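Local coordinates for sporulation inhibitor of replication protein SirA (Bacillus subtilis, PDB 4TPS) that inhibits initiation of DNA replication during sporulation by keeping DnaA from the replication origin, or by binding DnaA domain I and blocking its interaction with DnaD, at residues R9-Y14 / E116-F121. Numbering follows the deposited sequence.
Sequences RHYYTY and EAETIF. With ACT (acetate ion), chain F.
Where Arg9 and Tyr11 of strand 9-14 meet Glu118 of helix 116-121, the two segments run nearly parallel, their axes 21° apart and 10.7 Å at closest approach. A bidentate salt bridge joins Arg9 to the carboxylate: NE donates to Glu118 OE2 at 2.8 Å, and NH1 donates to Glu118 OE1, also at 2.8 Å and almost straight. Both oxygens use their syn lone pairs, and guanidinium and carboxylate lie nearly coplanar, 11° apart. Bends at chi2 and chi3 fold the arginine chain so that its methylenes also pass close to Glu118 OE2. From the other side, Tyr11 OH donates to the anti lone pair of Glu118 OE2 at 2.6 Å, the ring turned 71° from the carboxylate plane. OE2 thus takes two donors, which should fix the rotation of this buried carboxylate and favour its charged form. The contact packs helix 116-128 against one face of the antiparallel sheet, in which strand 9-16 pairs with strands 106-113 and 132-136. Arg9 NH2 is hydrogen-bonded to Gly113 O, and Tyr11 OH has a further partner in Arg141. A glutamine in place of Glu118 would probably leave the Arg9 charge without its mate and spoil the paired grip. On the opposite face of the strand, His10 ND1 donates to an acetate oxygen, ACT O, at 2.7 Å; the ion was probably picked up from the crystallisation medium.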
loop_
_atom_site.group_PDB
_atom_site.type_symbol
_atom_site.label_atom_id
_atom_site.label_comp_id
_atom_site.label_asym_id
_atom_site.label_seq_id
_atom_site.Cartn_x
_atom_site.Cartn_y
_atom_site.Cartn_z
ATOM N N ARG A 9 -15.880 3.064 16.400
ATOM C CA ARG A 9 -15.086 3.239 15.203
ATOM C C ARG A 9 -13.829 2.359 15.258
ATOM O O ARG A 9 -13.290 2.107 16.324
ATOM C CB ARG A 9 -14.693 4.723 15.050
ATOM C CG ARG A 9 -15.830 5.642 14.658
ATOM C CD ARG A 9 -16.688 6.068 15.845
ATOM N NE ARG A 9 -15.913 6.868 16.775
ATOM C CZ ARG A 9 -16.383 7.324 17.928
ATOM N NH1 ARG A 9 -15.626 8.094 18.711
ATOM N NH2 ARG A 9 -17.596 6.974 18.317
ATOM N N HIS A 10 -13.427 1.829 14.097
ATOM C CA HIS A 10 -12.244 0.961 14.027
ATOM C C HIS A 10 -11.483 1.346 12.785
ATOM O O HIS A 10 -11.958 1.129 11.656
ATOM C CB HIS A 10 -12.687 -0.497 13.958
ATOM C CG HIS A 10 -11.553 -1.484 13.998
ATOM N ND1 HIS A 10 -11.738 -2.856 13.896
ATOM C CD2 HIS A 10 -10.240 -1.308 14.247
ATOM C CE1 HIS A 10 -10.562 -3.457 14.044
ATOM N NE2 HIS A 10 -9.648 -2.534 14.260
ATOM N N TYR A 11 -10.340 2.004 12.979
ATOM C CA TYR A 11 -9.549 2.493 11.837
ATOM C C TYR A 11 -8.271 1.671 11.704
ATOM O O TYR A 11 -7.593 1.342 12.728
ATOM C CB TYR A 11 -9.100 3.916 12.103
ATOM C CG TYR A 11 -10.166 4.880 12.353
ATOM C CD1 TYR A 11 -10.826 5.505 11.325
ATOM C CD2 TYR A 11 -10.548 5.173 13.692
ATOM C CE1 TYR A 11 -11.822 6.429 11.597
ATOM C CE2 TYR A 11 -11.500 6.100 13.962
ATOM C CZ TYR A 11 -12.142 6.727 12.934
ATOM O OH TYR A 11 -13.103 7.665 13.312
ATOM N N TYR A 12 -7.930 1.356 10.454
ATOM C CA TYR A 12 -6.600 0.870 10.090
ATOM C C TYR A 12 -5.905 2.041 9.402
ATOM O O TYR A 12 -6.459 2.639 8.458
ATOM C CB TYR A 12 -6.746 -0.324 9.174
ATOM C CG TYR A 12 -7.328 -1.522 9.848
ATOM C CD1 TYR A 12 -8.667 -1.654 9.991
ATOM C CD2 TYR A 12 -6.530 -2.532 10.314
ATOM C CE1 TYR A 12 -9.227 -2.786 10.584
ATOM C CE2 TYR A 12 -7.052 -3.630 10.903
ATOM C CZ TYR A 12 -8.420 -3.778 11.033
ATOM O OH TYR A 12 -8.882 -4.946 11.698
ATOM N N THR A 13 -4.732 2.399 9.926
ATOM C CA THR A 13 -4.026 3.601 9.496
ATOM C C THR A 13 -2.640 3.216 9.045
ATOM O O THR A 13 -1.920 2.492 9.744
ATOM C CB THR A 13 -4.006 4.641 10.593
ATOM O OG1 THR A 13 -5.341 4.932 11.031
ATOM C CG2 THR A 13 -3.408 5.944 10.134
ATOM N N TYR A 14 -2.332 3.582 7.790
ATOM C CA TYR A 14 -0.992 3.314 7.207
ATOM C C TYR A 14 -0.304 4.609 6.801
ATOM O O TYR A 14 -0.952 5.603 6.495
ATOM C CB TYR A 14 -1.140 2.414 5.960
ATOM C CG TYR A 14 -1.505 0.983 6.251
ATOM C CD1 TYR A 14 -2.842 0.602 6.445
ATOM C CD2 TYR A 14 -0.548 0.002 6.234
ATOM C CE1 TYR A 14 -3.177 -0.727 6.647
ATOM C CE2 TYR A 14 -0.867 -1.347 6.442
ATOM C CZ TYR A 14 -2.182 -1.700 6.665
ATOM O OH TYR A 14 -2.514 -2.987 6.869
ATOM N N GLU A 116 -13.851 13.289 19.633
ATOM C CA GLU A 116 -12.598 13.692 20.305
ATOM C C GLU A 116 -11.645 12.520 20.624
ATOM O O GLU A 116 -10.419 12.714 20.680
ATOM C CB GLU A 116 -12.859 14.497 21.588
ATOM C CG GLU A 116 -11.598 15.114 22.141
ATOM C CD GLU A 116 -10.847 16.038 21.136
ATOM O OE1 GLU A 116 -11.521 16.784 20.375
ATOM O OE2 GLU A 116 -9.579 16.021 21.097
ATOM N N ALA A 117 -12.220 11.340 20.882
ATOM C CA ALA A 117 -11.439 10.195 21.321
ATOM C C ALA A 117 -10.338 9.820 20.300
ATOM O O ALA A 117 -9.167 9.791 20.629
ATOM C CB ALA A 117 -12.365 8.992 21.661
ATOM N N GLU A 118 -10.730 9.542 19.076
ATOM C CA GLU A 118 -9.766 9.234 18.013
ATOM C C GLU A 118 -8.975 10.469 17.572
ATOM O O GLU A 118 -7.807 10.348 17.179
ATOM C CB GLU A 118 -10.386 8.527 16.773
ATOM C CG GLU A 118 -11.533 9.222 16.074
ATOM C CD GLU A 118 -12.868 8.712 16.574
ATOM O OE1 GLU A 118 -13.157 8.954 17.778
ATOM O OE2 GLU A 118 -13.610 8.088 15.788
ATOM N N THR A 119 -9.588 11.651 17.726
ATOM C CA THR A 119 -8.974 12.896 17.296
ATOM C C THR A 119 -7.680 13.131 18.086
ATOM O O THR A 119 -6.727 13.678 17.552
ATOM C CB THR A 119 -9.957 14.066 17.461
ATOM O OG1 THR A 119 -11.050 13.874 16.536
ATOM C CG2 THR A 119 -9.270 15.384 17.178
ATOM N N ILE A 120 -7.662 12.751 19.359
ATOM C CA ILE A 120 -6.446 12.911 20.153
ATOM C C ILE A 120 -5.241 12.194 19.468
ATOM O O ILE A 120 -4.149 12.767 19.334
ATOM C CB ILE A 120 -6.656 12.454 21.608
ATOM C CG1 ILE A 120 -7.502 13.545 22.334
ATOM C CG2 ILE A 120 -5.348 12.256 22.321
ATOM C CD1 ILE A 120 -7.914 13.181 23.707
ATOM N N PHE A 121 -5.490 10.975 18.996
ATOM C CA PHE A 121 -4.462 10.219 18.298
ATOM C C PHE A 121 -4.181 10.784 16.893
ATOM O O PHE A 121 -3.023 10.896 16.484
ATOM C CB PHE A 121 -4.829 8.754 18.246
ATOM C CG PHE A 121 -4.811 8.062 19.607
ATOM C CD1 PHE A 121 -3.669 8.031 20.359
ATOM C CD2 PHE A 121 -5.918 7.398 20.070
ATOM C CE1 PHE A 121 -3.608 7.406 21.599
ATOM C CE2 PHE A 121 -5.892 6.762 21.308
ATOM C CZ PHE A 121 -4.729 6.772 22.059
HETATM C C ACT F . -14.326 -5.232 13.289
HETATM O O ACT F . -14.167 -3.985 13.345
HETATM O OXT ACT F . -13.329 -6.026 13.293
HETATM C CH3 ACT F . -15.719 -5.812 13.198
#